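Local coordinates for ketol-acid reductoisomerase (uncultured archaeon GZfos26G2, PDB 4XDY), which catalyses the magnesium-dependent methyl migration and NADH-linked reduction of acetolactate to dihydroxyisovalerate in the biosynthesis of branched-chain amino acids, at residues 126-131 with 159-164. Sequence-based numbering, arbitrary orientation.
Sequences DVDVIM and QNPSGE
Both carboxylate oxygens of Asp128 grip Ser162 in the type I turn Asn160-Gly163. OD2 meets Ser162 OG at 2.5 Å through its syn lone pair. OD1 takes the Ser162 backbone N at 3.0 Å, 19° out of the carboxylate plane. CG of Asp128 lies beside its own backbone N (chi1 -71°), and the carboxylate reaches the turn. Ser162 OG also accepts from Glu164 N, an ST turn just before helix 165-175. Next to this, Val129 and Gln159 form an antiparallel hydrogen-bonded pair. Val129 N binds Gln159 O at 3.0 Å; the return bond is weak. The extended Gln159 side chain passes over Val129 CG2, and its NE2 reaches Val127 O at 2.9 Å, in the carbonyl plane. NE2 also binds Pro124 O. The outer side is looser: Pro161 is exposed and lays CG and CD against Val127 O and Asp128 OD1. An alanine at Asp128 would probably leave Ser162 N and OG without their acceptor and the turn freer to shift. The contact thus ties the start of strand 128-134 to the loop that leads into helix 165-175 in the Rossmann domain, with a buried carboxylate whose charge is probably eased by two donors.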
ATOM      1  N   ASP A 126     -11.751  -9.158  40.275  1.00 26.61           N
ATOM      2  CA  ASP A 126     -13.113  -9.657  40.045  1.00 25.76           C
ATOM      3  C   ASP A 126     -13.769  -9.133  38.819  1.00 25.86           C
ATOM      4  O   ASP A 126     -14.975  -9.227  38.663  1.00 24.40           O
ATOM      5  CB  ASP A 126     -13.974  -9.424  41.326  1.00 28.59           C
ATOM      6  CG  ASP A 126     -14.101  -7.946  41.688  1.00 33.10           C
ATOM      7  OD1 ASP A 126     -13.563  -7.062  40.976  1.00 30.05           O
ATOM      8  OD2 ASP A 126     -14.784  -7.660  42.670  1.00 34.13           O
ATOM      9  N   VAL A 127     -12.995  -8.548  37.892  1.00 24.02           N
ATOM     10  CA  VAL A 127     -13.523  -8.162  36.578  1.00 22.13           C
ATOM     11  C   VAL A 127     -12.880  -8.958  35.468  1.00 20.60           C
ATOM     12  O   VAL A 127     -11.740  -9.364  35.574  1.00 25.17           O
ATOM     13  CB  VAL A 127     -13.360  -6.587  36.268  1.00 24.83           C
ATOM     14  CG1 VAL A 127     -14.026  -5.776  37.371  1.00 26.18           C
ATOM     15  CG2 VAL A 127     -11.902  -6.244  36.124  1.00 31.58           C
ATOM     16  N   ASP A 128     -13.617  -9.183  34.412  1.00 21.69           N
ATOM     17  CA  ASP A 128     -13.039  -9.858  33.288  1.00 19.93           C
ATOM     18  C   ASP A 128     -12.080  -8.793  32.629  1.00 21.93           C
ATOM     19  O   ASP A 128     -12.391  -7.569  32.641  1.00 21.60           O
ATOM     20  CB  ASP A 128     -14.054 -10.257  32.317  1.00 21.01           C
ATOM     21  CG  ASP A 128     -14.999 -11.459  32.793  1.00 23.62           C
ATOM     22  OD1 ASP A 128     -14.561 -12.239  33.614  1.00 23.69           O
ATOM     23  OD2 ASP A 128     -16.067 -11.569  32.159  1.00 24.61           O
ATOM     24  N   VAL A 129     -11.044  -9.300  31.976  1.00 22.25           N
ATOM     25  CA  VAL A 129     -10.079  -8.417  31.259  1.00 19.27           C
ATOM     26  C   VAL A 129      -9.803  -9.037  29.896  1.00 19.03           C
ATOM     27  O   VAL A 129      -9.264 -10.182  29.803  1.00 20.99           O
ATOM     28  CB  VAL A 129      -8.789  -8.182  32.043  1.00 21.93           C
ATOM     29  CG1 VAL A 129      -7.799  -7.239  31.259  1.00 23.21           C
ATOM     30  CG2 VAL A 129      -9.061  -7.596  33.379  1.00 23.88           C
ATOM     31  N   ILE A 130     -10.242  -8.333  28.866  1.00 18.50           N
ATOM     32  CA  ILE A 130     -10.242  -8.818  27.525  1.00 19.88           C
ATOM     33  C   ILE A 130      -9.609  -7.814  26.561  1.00 19.72           C
ATOM     34  O   ILE A 130      -9.530  -6.622  26.867  1.00 19.47           O
ATOM     35  CB  ILE A 130     -11.632  -9.228  27.051  1.00 20.73           C
ATOM     36  CG1 ILE A 130     -12.582  -8.073  27.186  1.00 22.33           C
ATOM     37  CG2 ILE A 130     -12.091 -10.426  27.918  1.00 21.23           C
ATOM     38  CD1 ILE A 130     -13.867  -8.314  26.485  1.00 23.16           C
ATOM     39  N   MET A 131      -9.281  -8.302  25.375  1.00 20.00           N
ATOM     40  CA  MET A 131      -8.770  -7.455  24.308  1.00 19.97           C
ATOM     41  C   MET A 131      -9.300  -7.903  22.984  1.00 18.81           C
ATOM     42  O   MET A 131      -9.280  -9.117  22.650  1.00 19.08           O
ATOM     43  CB  MET A 131      -7.206  -7.456  24.264  1.00 21.11           C
ATOM     44  CG  MET A 131      -6.863  -6.716  23.016  1.00 23.47           C
ATOM     45  SD  MET A 131      -5.205  -6.230  23.105  1.00 34.44           S
ATOM     46  CE  MET A 131      -4.618  -7.626  22.933  1.00 13.38           C
ATOM     47  N   GLN A 159      -8.140 -12.107  32.247  1.00 25.46           N
ATOM     48  CA  GLN A 159      -8.898 -12.515  33.490  1.00 23.65           C
ATOM     49  C   GLN A 159     -10.320 -12.929  33.077  1.00 21.96           C
ATOM     50  O   GLN A 159     -10.971 -12.286  32.247  1.00 21.59           O
ATOM     51  CB  GLN A 159      -9.031 -11.368  34.499  1.00 24.24           C
ATOM     52  CG  GLN A 159      -7.733 -10.850  35.036  1.00 26.12           C
ATOM     53  CD  GLN A 159      -7.814  -9.872  36.151  1.00 25.56           C
ATOM     54  OE1 GLN A 159      -6.767  -9.433  36.590  1.00 32.13           O
ATOM     55  NE2 GLN A 159      -8.992  -9.387  36.497  1.00 24.48           N
ATOM     56  N   ASN A 160     -10.821 -13.998  33.718  1.00 22.12           N
ATOM     57  CA  ASN A 160     -12.118 -14.576  33.322  1.00 23.13           C
ATOM     58  C   ASN A 160     -12.928 -14.993  34.603  1.00 24.63           C
ATOM     59  O   ASN A 160     -13.515 -16.131  34.652  1.00 23.69           O
ATOM     60  CB  ASN A 160     -11.858 -15.800  32.465  1.00 25.56           C
ATOM     61  CG  ASN A 160     -13.120 -16.458  31.991  1.00 28.05           C
ATOM     62  OD1 ASN A 160     -14.155 -15.824  31.766  1.00 29.12           O
ATOM     63  ND2 ASN A 160     -13.032 -17.777  31.848  1.00 31.70           N
ATOM     64  N   PRO A 161     -13.042 -14.085  35.565  1.00 22.44           N
ATOM     65  CA  PRO A 161     -13.819 -14.499  36.761  1.00 24.03           C
ATOM     66  C   PRO A 161     -15.325 -14.722  36.543  1.00 27.27           C
ATOM     67  O   PRO A 161     -15.956 -15.417  37.380  1.00 25.41           O
ATOM     68  CB  PRO A 161     -13.557 -13.368  37.757  1.00 26.97           C
ATOM     69  CG  PRO A 161     -13.275 -12.175  36.892  1.00 25.04           C
ATOM     70  CD  PRO A 161     -12.427 -12.774  35.809  1.00 23.04           C
ATOM     71  N   SER A 162     -15.866 -14.212  35.451  1.00 24.43           N
ATOM     72  CA  SER A 162     -17.262 -14.414  35.136  1.00 26.64           C
ATOM     73  C   SER A 162     -17.495 -15.704  34.382  1.00 25.65           C
ATOM     74  O   SER A 162     -18.639 -16.066  34.124  1.00 26.64           O
ATOM     75  CB  SER A 162     -17.847 -13.231  34.344  1.00 25.82           C
ATOM     76  OG  SER A 162     -17.603 -13.431  32.961  1.00 26.80           O
ATOM     77  N   GLY A 163     -16.426 -16.276  33.860  1.00 23.73           N
ATOM     78  CA  GLY A 163     -16.471 -17.337  32.838  1.00 24.83           C
ATOM     79  C   GLY A 163     -16.802 -17.005  31.439  1.00 24.37           C
ATOM     80  O   GLY A 163     -16.588 -17.839  30.538  1.00 26.41           O
ATOM     81  N   GLU A 164     -17.321 -15.806  31.209  1.00 23.67           N
ATOM     82  CA  GLU A 164     -17.816 -15.443  29.915  1.00 22.84           C
ATOM     83  C   GLU A 164     -16.858 -14.421  29.172  1.00 21.12           C
ATOM     84  O   GLU A 164     -17.242 -13.925  28.103  1.00 22.78           O
ATOM     85  CB  GLU A 164     -19.131 -14.731  30.069  1.00 28.40           C
ATOM     86  CG  GLU A 164     -20.225 -15.671  30.642  1.00 30.43           C
ATOM     87  CD  GLU A 164     -21.598 -15.003  30.739  1.00 34.60           C
ATOM     88  OE1 GLU A 164     -21.701 -13.801  30.956  1.00 31.26           O
ATOM     89  OE2 GLU A 164     -22.620 -15.717  30.580  1.00 35.51           O
TER